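Local coordinates for protein enoyl-CoA hydratase/carnithine racemase (Thermus thermophilus JL-18, PDB 6SL9) that probably catalyses the isomerisation that forms oxepin-CoA in phenylacetic acid catabolism, as the crotonase-family isomerase PaaG, at residues T68-G71 and D76-A79; D12-L17 and S192-L197; L166-A171 and H178-A183. All blocks are in the same frame, centred on the assembly; numbering follows the deposited sequence.

Contact 1: residues T68-G71 and D76-A79; sequences TEFG and DYEA
The last part of the loop that leads from strand 51-56 into helix 77-93 is bridged by a T-shaped aromatic pair, Phe70 in the loop and Tyr77 in the first turn of the helix. Tyr77 turns an edge toward Phe70: its CE1 stands over the centre of the Phe70 ring, 3.6 Å from Phe70 CZ and 4.1 Å from Phe70 CG, so one C-H position is shared by the whole face. The centroids are 4.9 Å apart and the planes meet at 67°, which marks an edge-to-face stack rather than an offset one. With CG anti to its carbonyl carbon (chi1 -53°), Phe70 sends its ring from the loop backbone toward the helix. Tyr77 OH lies above the same face, displaced outward, 4.1 Å from Phe70 CD2, but its polar partner is elsewhere: it hydrogen-bonds to His240 NE2 of the second subunit, whose ring also meets that of Tyr77. His80, one turn further along the helix, adds another edge-to-face contact to Phe70. Just before Tyr77, Asp76 is the N-cap of the helix. Its OD1 accepts from Ala79 N at 3.1 Å, with an N-H...O angle of 161° and the donor lying above the carboxylate plane, so the negative group sits where it probably complements the positive end of the helix dipole. The arrangement is that of an N-capped helix start joined to its preceding loop by an edge-to-face aromatic pair, here at the subunit interface of a crotonase-fold trimer.

Contact 2: residues D12-L17 and S192-L197; sequences DGVLVL and SLAKEL
Val14 points CG1 anti to its backbone N (chi1 -180°), which leaves CG2 beside that nitrogen and turns both methyls toward Ala194; Lys195 swings CG beside its own backbone N and then runs fully extended, past Asp12. The two methyls straddle the alanine, with CG1 and CG2 of Val14 each 3.8 Å from Ala194 CB. CG2 reaches further, lying 3.6 Å from Ala194 O, and 3.9 Å from Lys195 CG, so it rests against the helix backbone and the root of the lysine at once. Beyond this apolar patch the lysine crosses the Asp12 side chain at about a right angle. Its methylenes touch the carboxylate first: Asp12 OD2 is 3.6 Å from Lys195 CD and equally near CE. The charged ends come less close, Asp12 OD1 to Lys195 NZ measuring 3.8 Å, a long salt bridge at the exposed border of the contact. Cutting Lys195 back to an alanine would probably leave the Asp12 carboxylate without this opposite charge and uncover the flank of Val14 CG2. Asp12 can reach the lysine because it occupies the turn of the hairpin joining strands 6-11 and 14-19; its backbone (phi 54°, psi -123°) fits the first corner of a type II' turn, and Gly13 supplies the second. Val14 then opens the strand proper, with its side chain on the helix-facing surface of the sheet. Helix 186-197 lies across that surface: Ala194 also packs on Val99 of strand 98-102, while Leu193 touches strand 119-123 and Leu197 meets both strands as well as Leu162 of the third subunit.

Contact 3: residues L166-A171 and H178-A183; sequences LSAEEA and HRVVPA
Unusually, the closest approach between Val180 and Ala168 is made by a methyl group on a backbone carbonyl: Val180 CG2 lies 3.5 Å from Ala168 O, nearer than it comes to the alanine methyl. That methyl is next, with Ala168 CB 4.0 Å from both CG1 and CG2 of Val180, so the forked end of the valine straddles it. This follows from the valine's rotation: CG1 is anti to the backbone N (chi1 174°) and CG2 lies beside that nitrogen, which presents both branches to the first turn of helix 168-174. CG2 also lies 4.4 Å from Glu169 N, a loose contact that extends the valine along the helix backbone. The contact is thus van der Waals packing of one strand residue on Ala168 and the flank of Glu169, with 113 Å² buried between the segments.

The start of that helix is held by its own polar bonds. Ser167 and Glu170 form a capping box: Glu170 N gives to Ser167 OG at 3.1 Å (165°), and in return Ser167 N gives to Glu170 OE2 at 2.9 Å, almost straight at 171°. The acceptor oxygen is met on its anti side, slightly out of the carboxylate plane, and Ser167 OG adds a weak bond to the same oxygen. The reciprocal bonds close the first turn, the one that carries Ala168.

Ala168 touches Ala122 as well as Val180, so the helix start lies over strand 119-123 and its edge neighbour 179-181. Val180 packs further on Val124 and Leu172, and Val181, the next residue along the strand, touches Leu186 and Glu189 of helix 186-197.

In the fold
All three contacts are partly buried, but they differ in setting. Contact 1 is peripheral, its centre 24 Å from that of the chain; it pairs aromatic rings beside the second subunit, and neither of its segments lies on a strand. Contacts 2 and 3 lie deeper and share the six-stranded sheet: contact 2 joins its hairpin to helix 186-197, and contact 3 packs its last strand, 179-181, on helix 168-174. Strand 179-181 leads on to helix 186-197, and the nearest atoms of contacts 2 and 3 are about 4 Å apart. Both set valine methyls on an alanine, yet only contact 2 adds charges across. Helix caps occur in contacts 1 and 3.

Contact 1: residues T68-G71 and D76-A79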
ATOM      1  N   THR A  68     -31.164   9.252  12.252  1.00 18.86           N
ATOM      2  CA  THR A  68     -32.556   9.765  12.229  1.00 21.30           C
ATOM      3  C   THR A  68     -32.931  10.255  10.827  1.00 22.75           C
ATOM      4  O   THR A  68     -34.138  10.402  10.580  1.00 25.43           O
ATOM      5  CB  THR A  68     -32.786  10.816  13.303  1.00 23.10           C
ATOM      6  OG1 THR A  68     -32.204  12.028  12.800  1.00 32.62           O
ATOM      7  CG2 THR A  68     -32.235  10.368  14.636  1.00 25.61           C
ATOM      8  N   GLU A  69     -31.982  10.382   9.895  1.00 19.02           N
ATOM      9  CA  GLU A  69     -32.353  10.809   8.520  1.00 19.79           C
ATOM     10  C   GLU A  69     -33.338   9.832   7.876  1.00 20.78           C
ATOM     11  O   GLU A  69     -34.107  10.234   7.035  1.00 25.00           O
ATOM     12  CB  GLU A  69     -31.088  10.961   7.686  1.00 20.45           C
ATOM     13  CG  GLU A  69     -31.363  11.547   6.313  1.00 22.10           C
ATOM     14  CD  GLU A  69     -30.157  11.910   5.455  1.00 22.86           C
ATOM     15  OE1 GLU A  69     -30.348  12.401   4.353  1.00 24.97           O
ATOM     16  OE2 GLU A  69     -29.078  11.717   5.857  1.00 21.04           O
ATOM     17  N   PHE A  70     -33.240   8.556   8.212  1.00 22.31           N
ATOM     18  CA  PHE A  70     -34.018   7.444   7.612  1.00 26.63           C
ATOM     19  C   PHE A  70     -35.287   7.212   8.422  1.00 36.56           C
ATOM     20  O   PHE A  70     -35.262   7.348   9.675  1.00 31.55           O
ATOM     21  CB  PHE A  70     -33.123   6.211   7.462  1.00 23.68           C
ATOM     22  CG  PHE A  70     -31.845   6.472   6.722  1.00 20.64           C
ATOM     23  CD1 PHE A  70     -31.842   6.763   5.380  1.00 26.82           C
ATOM     24  CD2 PHE A  70     -30.680   6.601   7.440  1.00 21.73           C
ATOM     25  CE1 PHE A  70     -30.652   7.057   4.732  1.00 27.71           C
ATOM     26  CE2 PHE A  70     -29.497   6.890   6.788  1.00 24.84           C
ATOM     27  CZ  PHE A  70     -29.490   7.120   5.444  1.00 26.48           C
ATOM     28  N   GLY A  71     -36.350   6.837   7.722  1.00 45.36           N
ATOM     29  CA  GLY A  71     -37.593   6.497   8.414  1.00 61.09           C
ATOM     30  C   GLY A  71     -37.387   5.219   9.192  1.00 59.11           C
ATOM     31  O   GLY A  71     -36.233   4.827   9.463  1.00 74.57           O
ATOM     32  N   ASP A  76     -32.705   2.023   2.037  1.00 22.23           N
ATOM     33  CA  ASP A  76     -32.142   1.814   0.696  1.00 19.36           C
ATOM     34  C   ASP A  76     -30.818   2.569   0.675  1.00 16.42           C
ATOM     35  O   ASP A  76     -30.705   3.670   0.079  1.00 18.30           O
ATOM     36  CB  ASP A  76     -33.122   2.286  -0.353  1.00 21.45           C
ATOM     37  CG  ASP A  76     -32.730   1.996  -1.795  1.00 20.09           C
ATOM     38  OD1 ASP A  76     -31.618   1.568  -2.049  1.00 19.94           O
ATOM     39  OD2 ASP A  76     -33.606   2.184  -2.642  1.00 27.89           O
ATOM     40  N   TYR A  77     -29.785   1.983   1.246  1.00 15.54           N
ATOM     41  CA  TYR A  77     -28.494   2.682   1.284  1.00 13.68           C
ATOM     42  C   TYR A  77     -27.841   2.758  -0.093  1.00 12.26           C
ATOM     43  O   TYR A  77     -27.036   3.660  -0.319  1.00 13.21           O
ATOM     44  CB  TYR A  77     -27.575   2.080   2.321  1.00 15.15           C
ATOM     45  CG  TYR A  77     -28.127   2.302   3.703  1.00 19.04           C
ATOM     46  CD1 TYR A  77     -28.934   3.388   4.039  1.00 22.36           C
ATOM     47  CD2 TYR A  77     -27.957   1.360   4.658  1.00 17.14           C
ATOM     48  CE1 TYR A  77     -29.412   3.531   5.326  1.00 23.27           C
ATOM     49  CE2 TYR A  77     -28.361   1.499   5.962  1.00 24.05           C
ATOM     50  CZ  TYR A  77     -29.132   2.568   6.267  1.00 25.11           C
ATOM     51  OH  TYR A  77     -29.618   2.683   7.523  1.00 27.99           O
ATOM     52  N   GLU A  78     -28.137   1.800  -0.986  1.00 12.03           N
ATOM     53  CA  GLU A  78     -27.579   1.916  -2.340  1.00 11.83           C
ATOM     54  C   GLU A  78     -28.052   3.221  -2.968  1.00 13.28           C
ATOM     55  O   GLU A  78     -27.237   3.973  -3.524  1.00 12.73           O
ATOM     56  CB  GLU A  78     -27.838   0.687  -3.215  1.00 13.03           C
ATOM     57  CG  GLU A  78     -27.263   0.833  -4.609  1.00 14.36           C
ATOM     58  CD  GLU A  78     -27.500  -0.334  -5.538  1.00 17.45           C
ATOM     59  OE1 GLU A  78     -27.843  -1.415  -5.072  1.00 19.66           O
ATOM     60  OE2 GLU A  78     -27.249  -0.113  -6.776  1.00 21.40           O
ATOM     61  N   ALA A  79     -29.350   3.494  -2.899  1.00 13.70           N
ATOM     62  CA  ALA A  79     -29.838   4.736  -3.534  1.00 14.55           C
ATOM     63  C   ALA A  79     -29.277   5.981  -2.820  1.00 14.01           C
ATOM     64  O   ALA A  79     -28.898   6.964  -3.475  1.00 13.96           O
ATOM     65  CB  ALA A  79     -31.347   4.755  -3.510  1.00 16.00           C
TER

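Contact 2: residues D12-L17 and S192-L197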
ATOM      1  N   ASP A  12      -7.306  35.322   3.711  1.00 19.73           N
ATOM      2  CA  ASP A  12      -6.335  35.376   2.581  1.00 20.79           C
ATOM      3  C   ASP A  12      -6.837  34.507   1.434  1.00 17.82           C
ATOM      4  O   ASP A  12      -7.936  34.720   0.854  1.00 19.03           O
ATOM      5  CB  ASP A  12      -4.971  34.766   2.962  1.00 23.56           C
ATOM      6  CG  ASP A  12      -4.145  35.496   4.015  1.00 42.68           C
ATOM      7  OD1 ASP A  12      -4.678  36.421   4.703  1.00 66.19           O
ATOM      8  OD2 ASP A  12      -2.944  35.142   4.157  1.00 69.21           O
ATOM      9  N   GLY A  13      -5.981  33.578   1.070  1.00 15.40           N
ATOM     10  CA  GLY A  13      -6.216  32.632  -0.034  1.00 15.09           C
ATOM     11  C   GLY A  13      -6.855  31.319   0.402  1.00 12.56           C
ATOM     12  O   GLY A  13      -6.890  30.385  -0.397  1.00 12.59           O
ATOM     13  N   VAL A  14      -7.338  31.240   1.645  1.00 12.49           N
ATOM     14  CA  VAL A  14      -7.883  29.994   2.216  1.00 12.48           C
ATOM     15  C   VAL A  14      -9.394  30.131   2.413  1.00 12.52           C
ATOM     16  O   VAL A  14      -9.842  31.057   3.115  1.00 14.04           O
ATOM     17  CB  VAL A  14      -7.174  29.623   3.531  1.00 12.98           C
ATOM     18  CG1 VAL A  14      -7.757  28.324   4.094  1.00 13.84           C
ATOM     19  CG2 VAL A  14      -5.683  29.504   3.327  1.00 14.08           C
ATOM     20  N   LEU A  15     -10.139  29.165   1.918  1.00 11.73           N
ATOM     21  CA  LEU A  15     -11.554  29.025   2.288  1.00 11.61           C
ATOM     22  C   LEU A  15     -11.612  28.035   3.464  1.00 11.30           C
ATOM     23  O   LEU A  15     -11.301  26.882   3.271  1.00 12.03           O
ATOM     24  CB  LEU A  15     -12.395  28.587   1.095  1.00 12.04           C
ATOM     25  CG  LEU A  15     -13.864  28.363   1.393  1.00 13.37           C
ATOM     26  CD1 LEU A  15     -14.564  29.634   1.811  1.00 17.43           C
ATOM     27  CD2 LEU A  15     -14.578  27.783   0.193  1.00 15.39           C
ATOM     28  N   VAL A  16     -12.110  28.520   4.593  1.00 11.68           N
ATOM     29  CA  VAL A  16     -12.282  27.719   5.809  1.00 11.51           C
ATOM     30  C   VAL A  16     -13.732  27.261   5.878  1.00 11.19           C
ATOM     31  O   VAL A  16     -14.654  28.117   5.920  1.00 12.17           O
ATOM     32  CB  VAL A  16     -11.871  28.510   7.044  1.00 13.32           C
ATOM     33  CG1 VAL A  16     -11.989  27.586   8.256  1.00 14.19           C
ATOM     34  CG2 VAL A  16     -10.474  29.069   6.975  1.00 13.79           C
ATOM     35  N   LEU A  17     -13.890  25.965   5.879  1.00 11.16           N
ATOM     36  CA  LEU A  17     -15.204  25.291   5.977  1.00 11.16           C
ATOM     37  C   LEU A  17     -15.330  24.613   7.331  1.00 11.36           C
ATOM     38  O   LEU A  17     -14.445  23.851   7.697  1.00 12.21           O
ATOM     39  CB  LEU A  17     -15.360  24.261   4.862  1.00 11.29           C
ATOM     40  CG  LEU A  17     -15.234  24.824   3.441  1.00 12.23           C
ATOM     41  CD1 LEU A  17     -15.442  23.742   2.394  1.00 14.25           C
ATOM     42  CD2 LEU A  17     -16.180  26.017   3.196  1.00 12.56           C
ATOM     43  N   SER A 192      -2.087  28.146   9.267  1.00 14.77           N
ATOM     44  CA  SER A 192      -0.724  28.505   8.805  1.00 16.57           C
ATOM     45  C   SER A 192      -0.355  27.587   7.644  1.00 15.21           C
ATOM     46  O   SER A 192       0.192  28.066   6.627  1.00 16.29           O
ATOM     47  CB  SER A 192       0.258  28.368   9.964  1.00 19.89           C
ATOM     48  OG  SER A 192       1.546  28.658   9.510  1.00 26.25           O
ATOM     49  N   LEU A 193      -0.576  26.277   7.792  1.00 14.38           N
ATOM     50  CA  LEU A 193      -0.207  25.340   6.708  1.00 14.43           C
ATOM     51  C   LEU A 193      -1.070  25.631   5.465  1.00 13.40           C
ATOM     52  O   LEU A 193      -0.562  25.678   4.352  1.00 13.55           O
ATOM     53  CB  LEU A 193      -0.429  23.909   7.205  1.00 13.36           C
ATOM     54  CG  LEU A 193      -0.241  22.801   6.162  1.00 15.28           C
ATOM     55  CD1 LEU A 193       1.153  22.839   5.616  1.00 17.80           C
ATOM     56  CD2 LEU A 193      -0.548  21.436   6.730  1.00 18.01           C
ATOM     57  N   ALA A 194      -2.367  25.823   5.622  1.00 12.74           N
ATOM     58  CA  ALA A 194      -3.249  26.146   4.491  1.00 12.01           C
ATOM     59  C   ALA A 194      -2.796  27.425   3.802  1.00 12.02           C
ATOM     60  O   ALA A 194      -2.819  27.491   2.580  1.00 12.63           O
ATOM     61  CB  ALA A 194      -4.681  26.201   4.952  1.00 11.89           C
ATOM     62  N   LYS A 195      -2.356  28.432   4.558  1.00 13.14           N
ATOM     63  CA  LYS A 195      -1.882  29.691   3.951  1.00 13.02           C
ATOM     64  C   LYS A 195      -0.603  29.450   3.157  1.00 14.68           C
ATOM     65  O   LYS A 195      -0.396  30.088   2.138  1.00 16.04           O
ATOM     66  CB  LYS A 195      -1.736  30.774   5.013  1.00 15.74           C
ATOM     67  CG  LYS A 195      -3.054  31.401   5.431  1.00 17.28           C
ATOM     68  CD  LYS A 195      -2.846  32.455   6.514  1.00 22.48           C
ATOM     69  CE  LYS A 195      -4.126  33.157   6.893  1.00 27.80           C
ATOM     70  NZ  LYS A 195      -3.894  34.312   7.784  1.00 37.65           N
ATOM     71  N   GLU A 196       0.264  28.578   3.637  1.00 14.53           N
ATOM     72  CA  GLU A 196       1.506  28.240   2.908  1.00 14.82           C
ATOM     73  C   GLU A 196       1.105  27.563   1.608  1.00 13.29           C
ATOM     74  O   GLU A 196       1.620  27.916   0.553  1.00 15.10           O
ATOM     75  CB  GLU A 196       2.393  27.305   3.726  1.00 19.37           C
ATOM     76  CG  GLU A 196       3.073  27.880   4.955  1.00 27.46           C
ATOM     77  CD  GLU A 196       4.135  26.975   5.574  1.00 42.15           C
ATOM     78  OE1 GLU A 196       4.476  25.925   4.954  1.00 45.83           O
ATOM     79  OE2 GLU A 196       4.651  27.347   6.662  1.00 54.62           O
ATOM     80  N   LEU A 197       0.167  26.617   1.671  1.00 11.77           N
ATOM     81  CA  LEU A 197      -0.296  25.942   0.440  1.00 11.27           C
ATOM     82  C   LEU A 197      -0.951  26.929  -0.506  1.00 10.72           C
ATOM     83  O   LEU A 197      -0.837  26.789  -1.684  1.00 11.63           O
ATOM     84  CB  LEU A 197      -1.231  24.779   0.780  1.00 11.37           C
ATOM     85  CG  LEU A 197      -0.551  23.619   1.514  1.00 13.17           C
ATOM     86  CD1 LEU A 197      -1.573  22.744   2.184  1.00 15.47           C
ATOM     87  CD2 LEU A 197       0.288  22.785   0.540  1.00 16.06           C
TER

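Contact 3: residues L166-A171 and H178-A183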
ATOM      1  N   LEU A 166      -9.151   5.045  18.087  1.00 13.66           N
ATOM      2  CA  LEU A 166      -7.750   5.461  18.009  1.00 14.30           C
ATOM      3  C   LEU A 166      -7.586   6.883  18.530  1.00 13.49           C
ATOM      4  O   LEU A 166      -8.288   7.796  18.112  1.00 14.75           O
ATOM      5  CB  LEU A 166      -7.290   5.418  16.570  1.00 15.56           C
ATOM      6  CG  LEU A 166      -7.527   4.123  15.838  1.00 22.40           C
ATOM      7  CD1 LEU A 166      -7.030   4.228  14.435  1.00 31.89           C
ATOM      8  CD2 LEU A 166      -6.825   3.035  16.542  1.00 26.52           C
ATOM      9  N   SER A 167      -6.594   7.078  19.376  1.00 13.71           N
ATOM     10  CA  SER A 167      -6.152   8.413  19.826  1.00 14.63           C
ATOM     11  C   SER A 167      -5.478   9.154  18.667  1.00 13.72           C
ATOM     12  O   SER A 167      -5.081   8.575  17.633  1.00 13.68           O
ATOM     13  CB  SER A 167      -5.219   8.288  20.976  1.00 14.80           C
ATOM     14  OG  SER A 167      -4.021   7.753  20.506  1.00 17.02           O
ATOM     15  N   ALA A 168      -5.284  10.448  18.861  1.00 14.65           N
ATOM     16  CA  ALA A 168      -4.567  11.267  17.858  1.00 14.69           C
ATOM     17  C   ALA A 168      -3.160  10.689  17.673  1.00 13.00           C
ATOM     18  O   ALA A 168      -2.658  10.658  16.544  1.00 13.64           O
ATOM     19  CB  ALA A 168      -4.522  12.688  18.337  1.00 16.79           C
ATOM     20  N   GLU A 169      -2.513  10.334  18.774  1.00 13.08           N
ATOM     21  CA  GLU A 169      -1.122   9.839  18.691  1.00 15.24           C
ATOM     22  C   GLU A 169      -1.060   8.505  17.941  1.00 14.47           C
ATOM     23  O   GLU A 169      -0.134   8.264  17.127  1.00 16.10           O
ATOM     24  CB  GLU A 169      -0.504   9.766  20.089  1.00 17.90           C
ATOM     25  CG  GLU A 169      -0.473  11.120  20.822  1.00 20.60           C
ATOM     26  CD  GLU A 169      -1.725  11.590  21.575  1.00 19.67           C
ATOM     27  OE1 GLU A 169      -1.616  12.658  22.211  1.00 33.68           O
ATOM     28  OE2 GLU A 169      -2.781  10.918  21.532  1.00 20.40           O
ATOM     29  N   GLU A 170      -2.033   7.645  18.144  1.00 14.54           N
ATOM     30  CA  GLU A 170      -2.115   6.393  17.361  1.00 15.31           C
ATOM     31  C   GLU A 170      -2.382   6.710  15.890  1.00 14.51           C
ATOM     32  O   GLU A 170      -1.804   6.074  15.031  1.00 16.64           O
ATOM     33  CB  GLU A 170      -3.198   5.484  17.933  1.00 17.14           C
ATOM     34  CG  GLU A 170      -2.918   4.888  19.285  1.00 20.25           C
ATOM     35  CD  GLU A 170      -4.097   4.099  19.835  1.00 26.08           C
ATOM     36  OE1 GLU A 170      -3.935   2.885  19.937  1.00 39.74           O
ATOM     37  OE2 GLU A 170      -5.188   4.683  20.134  1.00 24.53           O
ATOM     38  N   ALA A 171      -3.255   7.656  15.610  1.00 13.33           N
ATOM     39  CA  ALA A 171      -3.576   8.071  14.239  1.00 13.00           C
ATOM     40  C   ALA A 171      -2.308   8.550  13.544  1.00 14.33           C
ATOM     41  O   ALA A 171      -2.088   8.268  12.354  1.00 15.02           O
ATOM     42  CB  ALA A 171      -4.632   9.122  14.242  1.00 14.30           C
ATOM     43  N   HIS A 178      -0.973  13.625   9.669  1.00 12.88           N
ATOM     44  CA  HIS A 178       0.440  14.026   9.475  1.00 12.57           C
ATOM     45  C   HIS A 178       1.039  14.730  10.697  1.00 13.15           C
ATOM     46  O   HIS A 178       2.247  14.754  10.802  1.00 15.46           O
ATOM     47  CB  HIS A 178       0.559  14.899   8.231  1.00 11.98           C
ATOM     48  CG  HIS A 178       0.125  14.200   6.968  1.00 11.95           C
ATOM     49  ND1 HIS A 178      -1.072  14.498   6.371  1.00 11.78           N
ATOM     50  CD2 HIS A 178       0.753  13.261   6.216  1.00 15.15           C
ATOM     51  CE1 HIS A 178      -1.121  13.756   5.263  1.00 13.37           C
ATOM     52  NE2 HIS A 178      -0.048  12.955   5.171  1.00 14.44           N
ATOM     53  N   ARG A 179       0.207  15.333  11.530  1.00 13.65           N
ATOM     54  CA  ARG A 179       0.667  16.126  12.680  1.00 13.91           C
ATOM     55  C   ARG A 179      -0.395  16.081  13.775  1.00 13.04           C
ATOM     56  O   ARG A 179      -1.575  16.078  13.460  1.00 14.34           O
ATOM     57  CB  ARG A 179       0.922  17.583  12.294  1.00 18.86           C
ATOM     58  CG  ARG A 179       1.758  18.345  13.313  1.00 23.57           C
ATOM     59  CD  ARG A 179       2.403  19.670  12.961  1.00 36.27           C
ATOM     60  NE  ARG A 179       2.372  20.168  11.599  1.00 33.95           N
ATOM     61  CZ  ARG A 179       2.196  21.472  11.299  1.00 34.94           C
ATOM     62  NH1 ARG A 179       2.209  21.878  10.036  1.00 33.77           N
ATOM     63  NH2 ARG A 179       1.925  22.352  12.256  1.00 40.71           N
ATOM     64  N   VAL A 180       0.061  16.094  15.020  1.00 14.06           N
ATOM     65  CA  VAL A 180      -0.764  16.247  16.247  1.00 13.06           C
ATOM     66  C   VAL A 180      -0.344  17.531  16.941  1.00 13.81           C
ATOM     67  O   VAL A 180       0.858  17.720  17.113  1.00 18.43           O
ATOM     68  CB  VAL A 180      -0.677  15.016  17.155  1.00 15.14           C
ATOM     69  CG1 VAL A 180      -1.388  15.220  18.485  1.00 16.65           C
ATOM     70  CG2 VAL A 180      -1.189  13.796  16.415  1.00 16.78           C
ATOM     71  N   VAL A 181      -1.315  18.344  17.338  1.00 14.86           N
ATOM     72  CA  VAL A 181      -1.026  19.612  18.017  1.00 17.68           C
ATOM     73  C   VAL A 181      -2.014  19.816  19.136  1.00 15.76           C
ATOM     74  O   VAL A 181      -3.104  19.244  19.116  1.00 15.49           O
ATOM     75  CB  VAL A 181      -0.996  20.784  17.059  1.00 26.72           C
ATOM     76  CG1 VAL A 181      -0.058  20.540  15.898  1.00 30.21           C
ATOM     77  CG2 VAL A 181      -2.367  20.994  16.596  1.00 22.85           C
ATOM     78  N   PRO A 182      -1.613  20.584  20.171  1.00 18.72           N
ATOM     79  CA  PRO A 182      -2.538  20.848  21.270  1.00 18.53           C
ATOM     80  C   PRO A 182      -3.849  21.445  20.723  1.00 17.30           C
ATOM     81  O   PRO A 182      -3.849  22.204  19.726  1.00 17.29           O
ATOM     82  CB  PRO A 182      -1.786  21.860  22.122  1.00 20.48           C
ATOM     83  CG  PRO A 182      -0.348  21.672  21.769  1.00 21.39           C
ATOM     84  CD  PRO A 182      -0.298  21.214  20.339  1.00 21.09           C
ATOM     85  N   ALA A 183      -4.972  21.123  21.372  1.00 17.14           N
ATOM     86  CA  ALA A 183      -6.319  21.537  20.915  1.00 18.22           C
ATOM     87  C   ALA A 183      -6.359  23.054  20.723  1.00 17.58           C
ATOM     88  O   ALA A 183      -6.929  23.496  19.751  1.00 18.44           O
ATOM     89  CB  ALA A 183      -7.341  21.110  21.923  1.00 19.09           C
TER